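PDB 6TTD: multicopper oxidase from Aquifex aeolicus, which is a copper enzyme that probably oxidises metal ions or phenolic substrates and passes the electrons to dioxygen. Local coordinates for residues A67-L72 with D81-E86. Sequence-based numbering, arbitrary orientation.
Sequences AKWTTL and DMLVYE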
ATOM      1  N   ALA A  67     -14.812 -12.205  -3.774  1.00 12.12           N
ATOM      2  CA  ALA A  67     -15.251 -11.001  -3.063  1.00 10.39           C
ATOM      3  C   ALA A  67     -16.714 -11.148  -2.684  1.00 14.03           C
ATOM      4  O   ALA A  67     -17.567 -11.332  -3.553  1.00 12.74           O
ATOM      5  CB  ALA A  67     -15.076  -9.731  -3.895  1.00 12.37           C
ATOM      6  N   LYS A  68     -17.021 -11.012  -1.399  1.00 12.84           N
ATOM      7  CA  LYS A  68     -18.396 -11.225  -1.001  1.00 12.33           C
ATOM      8  C   LYS A  68     -18.677 -10.434   0.271  1.00 12.17           C
ATOM      9  O   LYS A  68     -17.755 -10.036   1.000  1.00 14.57           O
ATOM     10  CB  LYS A  68     -18.627 -12.708  -0.724  1.00 14.94           C
ATOM     11  CG  LYS A  68     -17.905 -13.062   0.621  1.00 21.04           C
ATOM     12  CD  LYS A  68     -18.002 -14.503   0.810  1.00 29.69           C
ATOM     13  CE  LYS A  68     -17.810 -14.886   2.205  1.00 31.93           C
ATOM     14  NZ  LYS A  68     -18.286 -16.302   2.232  1.00 30.70           N
ATOM     15  N   TRP A  69     -19.960 -10.231   0.544  1.00 10.87           N
ATOM     16  CA  TRP A  69     -20.424  -9.545   1.748  1.00 11.78           C
ATOM     17  C   TRP A  69     -20.639 -10.544   2.860  1.00 13.06           C
ATOM     18  O   TRP A  69     -21.059 -11.681   2.622  1.00 15.49           O
ATOM     19  CB  TRP A  69     -21.752  -8.810   1.489  1.00 13.33           C
ATOM     20  CG  TRP A  69     -21.580  -7.582   0.676  1.00 16.34           C
ATOM     21  CD1 TRP A  69     -21.677  -7.476  -0.688  1.00 20.45           C
ATOM     22  CD2 TRP A  69     -21.230  -6.276   1.156  1.00 14.31           C
ATOM     23  NE1 TRP A  69     -21.394  -6.201  -1.078  1.00 17.81           N
ATOM     24  CE2 TRP A  69     -21.147  -5.434   0.032  1.00 14.16           C
ATOM     25  CE3 TRP A  69     -20.983  -5.744   2.433  1.00 11.62           C
ATOM     26  CZ2 TRP A  69     -20.852  -4.059   0.130  1.00 12.44           C
ATOM     27  CZ3 TRP A  69     -20.676  -4.407   2.537  1.00 12.02           C
ATOM     28  CH2 TRP A  69     -20.612  -3.569   1.387  1.00 12.07           C
ATOM     29  N   THR A  70     -20.386 -10.106   4.086  1.00 12.05           N
ATOM     30  CA  THR A  70     -20.636 -10.952   5.243  1.00 16.24           C
ATOM     31  C   THR A  70     -20.931 -10.003   6.390  1.00 16.21           C
ATOM     32  O   THR A  70     -20.988  -8.786   6.194  1.00 16.28           O
ATOM     33  CB  THR A  70     -19.442 -11.914   5.495  1.00 14.11           C
ATOM     34  OG1 THR A  70     -19.848 -12.927   6.403  1.00 15.49           O
ATOM     35  CG2 THR A  70     -18.201 -11.184   6.059  1.00 13.40           C
ATOM     36  N   THR A  71     -21.054 -10.551   7.593  1.00 14.74           N
ATOM     37  CA  THR A  71     -21.224  -9.776   8.812  1.00 16.55           C
ATOM     38  C   THR A  71     -20.080 -10.105   9.754  1.00 20.96           C
ATOM     39  O   THR A  71     -19.799 -11.292  10.006  1.00 18.66           O
ATOM     40  CB  THR A  71     -22.539 -10.118   9.501  1.00 19.24           C
ATOM     41  OG1 THR A  71     -23.609  -9.617   8.701  1.00 19.82           O
ATOM     42  CG2 THR A  71     -22.572  -9.522  10.892  1.00 21.05           C
ATOM     43  N   LEU A  72     -19.430  -9.062  10.281  1.00 18.23           N
ATOM     44  CA  LEU A  72     -18.263  -9.241  11.133  1.00 16.46           C
ATOM     45  C   LEU A  72     -18.478  -8.475  12.417  1.00 18.30           C
ATOM     46  O   LEU A  72     -19.208  -7.478  12.458  1.00 16.39           O
ATOM     47  CB  LEU A  72     -16.989  -8.756  10.411  1.00 18.29           C
ATOM     48  CG  LEU A  72     -16.605  -9.415   9.093  1.00 18.12           C
ATOM     49  CD1 LEU A  72     -15.452  -8.604   8.503  1.00 20.37           C
ATOM     50  CD2 LEU A  72     -16.094 -10.794   9.375  1.00 16.94           C
ATOM     51  N   ASP A  81     -21.769  -5.051   8.485  1.00 11.52           N
ATOM     52  CA  ASP A  81     -21.679  -5.706   7.184  1.00 12.45           C
ATOM     53  C   ASP A  81     -20.438  -5.185   6.451  1.00 14.86           C
ATOM     54  O   ASP A  81     -20.232  -3.969   6.342  1.00 12.28           O
ATOM     55  CB  ASP A  81     -22.914  -5.455   6.329  1.00 15.09           C
ATOM     56  CG  ASP A  81     -24.183  -6.133   6.876  1.00 19.39           C
ATOM     57  OD1 ASP A  81     -24.088  -7.053   7.714  1.00 24.05           O
ATOM     58  OD2 ASP A  81     -25.276  -5.674   6.486  1.00 23.43           O
ATOM     59  N   MET A  82     -19.609  -6.103   5.952  1.00 13.72           N
ATOM     60  CA  MET A  82     -18.372  -5.725   5.279  1.00 12.63           C
ATOM     61  C   MET A  82     -18.140  -6.642   4.107  1.00 15.24           C
ATOM     62  O   MET A  82     -18.601  -7.789   4.105  1.00 16.07           O
ATOM     63  CB  MET A  82     -17.160  -5.780   6.228  1.00 10.32           C
ATOM     64  CG  MET A  82     -17.237  -4.753   7.352  1.00 14.03           C
ATOM     65  SD  MET A  82     -15.608  -4.611   8.127  1.00 17.24           S
ATOM     66  CE  MET A  82     -14.605  -3.840   6.889  1.00 14.91           C
ATOM     67  N   LEU A  83     -17.378  -6.135   3.134  1.00 11.90           N
ATOM     68  CA  LEU A  83     -16.843  -6.982   2.085  1.00 12.23           C
ATOM     69  C   LEU A  83     -15.611  -7.715   2.592  1.00 11.50           C
ATOM     70  O   LEU A  83     -14.872  -7.204   3.430  1.00 17.25           O
ATOM     71  CB  LEU A  83     -16.447  -6.161   0.848  1.00 11.65           C
ATOM     72  CG  LEU A  83     -17.541  -5.611  -0.047  1.00 15.11           C
ATOM     73  CD1 LEU A  83     -17.020  -4.480  -0.941  1.00 15.39           C
ATOM     74  CD2 LEU A  83     -18.098  -6.776  -0.908  1.00 15.92           C
ATOM     75  N   VAL A  84     -15.395  -8.926   2.078  1.00  9.55           N
ATOM     76  CA  VAL A  84     -14.157  -9.682   2.315  1.00 11.45           C
ATOM     77  C   VAL A  84     -13.720 -10.407   1.053  1.00 12.56           C
ATOM     78  O   VAL A  84     -14.548 -10.808   0.227  1.00 12.54           O
ATOM     79  CB  VAL A  84     -14.308 -10.729   3.428  1.00 11.30           C
ATOM     80  CG1 VAL A  84     -14.494 -10.026   4.766  1.00 12.24           C
ATOM     81  CG2 VAL A  84     -15.446 -11.621   3.130  1.00 11.56           C
ATOM     82  N   TYR A  85     -12.402 -10.579   0.898  1.00 10.24           N
ATOM     83  CA  TYR A  85     -11.890 -11.553  -0.041  1.00 12.05           C
ATOM     84  C   TYR A  85     -11.753 -12.856   0.717  1.00 15.36           C
ATOM     85  O   TYR A  85     -11.060 -12.914   1.746  1.00 16.56           O
ATOM     86  CB  TYR A  85     -10.533 -11.160  -0.613  1.00 13.61           C
ATOM     87  CG  TYR A  85     -10.531 -10.005  -1.617  1.00 15.38           C
ATOM     88  CD1 TYR A  85     -11.220 -10.106  -2.833  1.00 15.25           C
ATOM     89  CD2 TYR A  85      -9.767  -8.827  -1.377  1.00 12.87           C
ATOM     90  CE1 TYR A  85     -11.198  -9.064  -3.749  1.00 11.57           C
ATOM     91  CE2 TYR A  85      -9.724  -7.791  -2.296  1.00 12.34           C
ATOM     92  CZ  TYR A  85     -10.432  -7.941  -3.472  1.00 11.17           C
ATOM     93  OH  TYR A  85     -10.394  -6.937  -4.340  1.00 14.39           O
ATOM     94  N   GLU A  86     -12.408 -13.887   0.222  1.00 16.94           N
ATOM     95  CA  GLU A  86     -12.264 -15.226   0.762  1.00 14.67           C
ATOM     96  C   GLU A  86     -11.294 -16.018  -0.109  1.00 15.50           C
ATOM     97  O   GLU A  86     -11.524 -16.167  -1.314  1.00 13.63           O
ATOM     98  CB  GLU A  86     -13.594 -15.966   0.836  1.00 17.72           C
ATOM     99  CG  GLU A  86     -13.238 -17.394   1.168  1.00 26.35           C
ATOM    100  CD  GLU A  86     -14.375 -18.206   1.559  1.00 41.50           C
ATOM    101  OE1 GLU A  86     -15.510 -17.737   1.312  1.00 46.14           O
ATOM    102  OE2 GLU A  86     -14.123 -19.305   2.144  1.00 49.14           O
TER
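K68 and V84, the two residues with the most surface buried here, face each other in a hydrogen-bonded pair of an antiparallel hairpin, a worked example of how a two-stranded unit gives its two faces different characters. Their backbones are joined twice, V84 N to K68 O at 2.8 Å and K68 N to V84 O at 3.0 Å; the pair T70 and M82 repeats the pattern. On the face that K68 shares with V84, the lysine CG lies 3.8 Å from V84 CG2. With chi1 at 72°, the lysine side chain leaves from between its backbone N and carbonyl carbon, and its extended remainder runs obliquely past the valine to E86, where NZ forms a long salt bridge of 3.3 Å with OE1. T70 CG2 and L72 CD1 cover the same valine through their methyl groups, and L72 CD1 also touches M82 CB.

On the other face W69 meets L83. L83 CD2 sits over one face of the indole, 3.4 Å from the centroid of the five-membered ring, a CH-pi contact only 15° off the ring normal. The six-membered part of the ring extends along the M82 backbone toward D81, whose carbonyl group lies at its edge, while NE1 is hydrogen-bonded to S111 O. A serine in place of W69 would probably leave L83 CD2 without its aromatic cover and S111 O without the indole donor. Farther along this face, T71 OG1 donates to D81 OD1 at 2.8 Å.

The hairpin belongs to a cupredoxin-type domain of the multicopper oxidase fold. Strand 63-72 also pairs in parallel with strand 102-110, whose F107 touches A67 and Y85, while Y91 of strand 90-91 packs against K68, T70, V84 and E86.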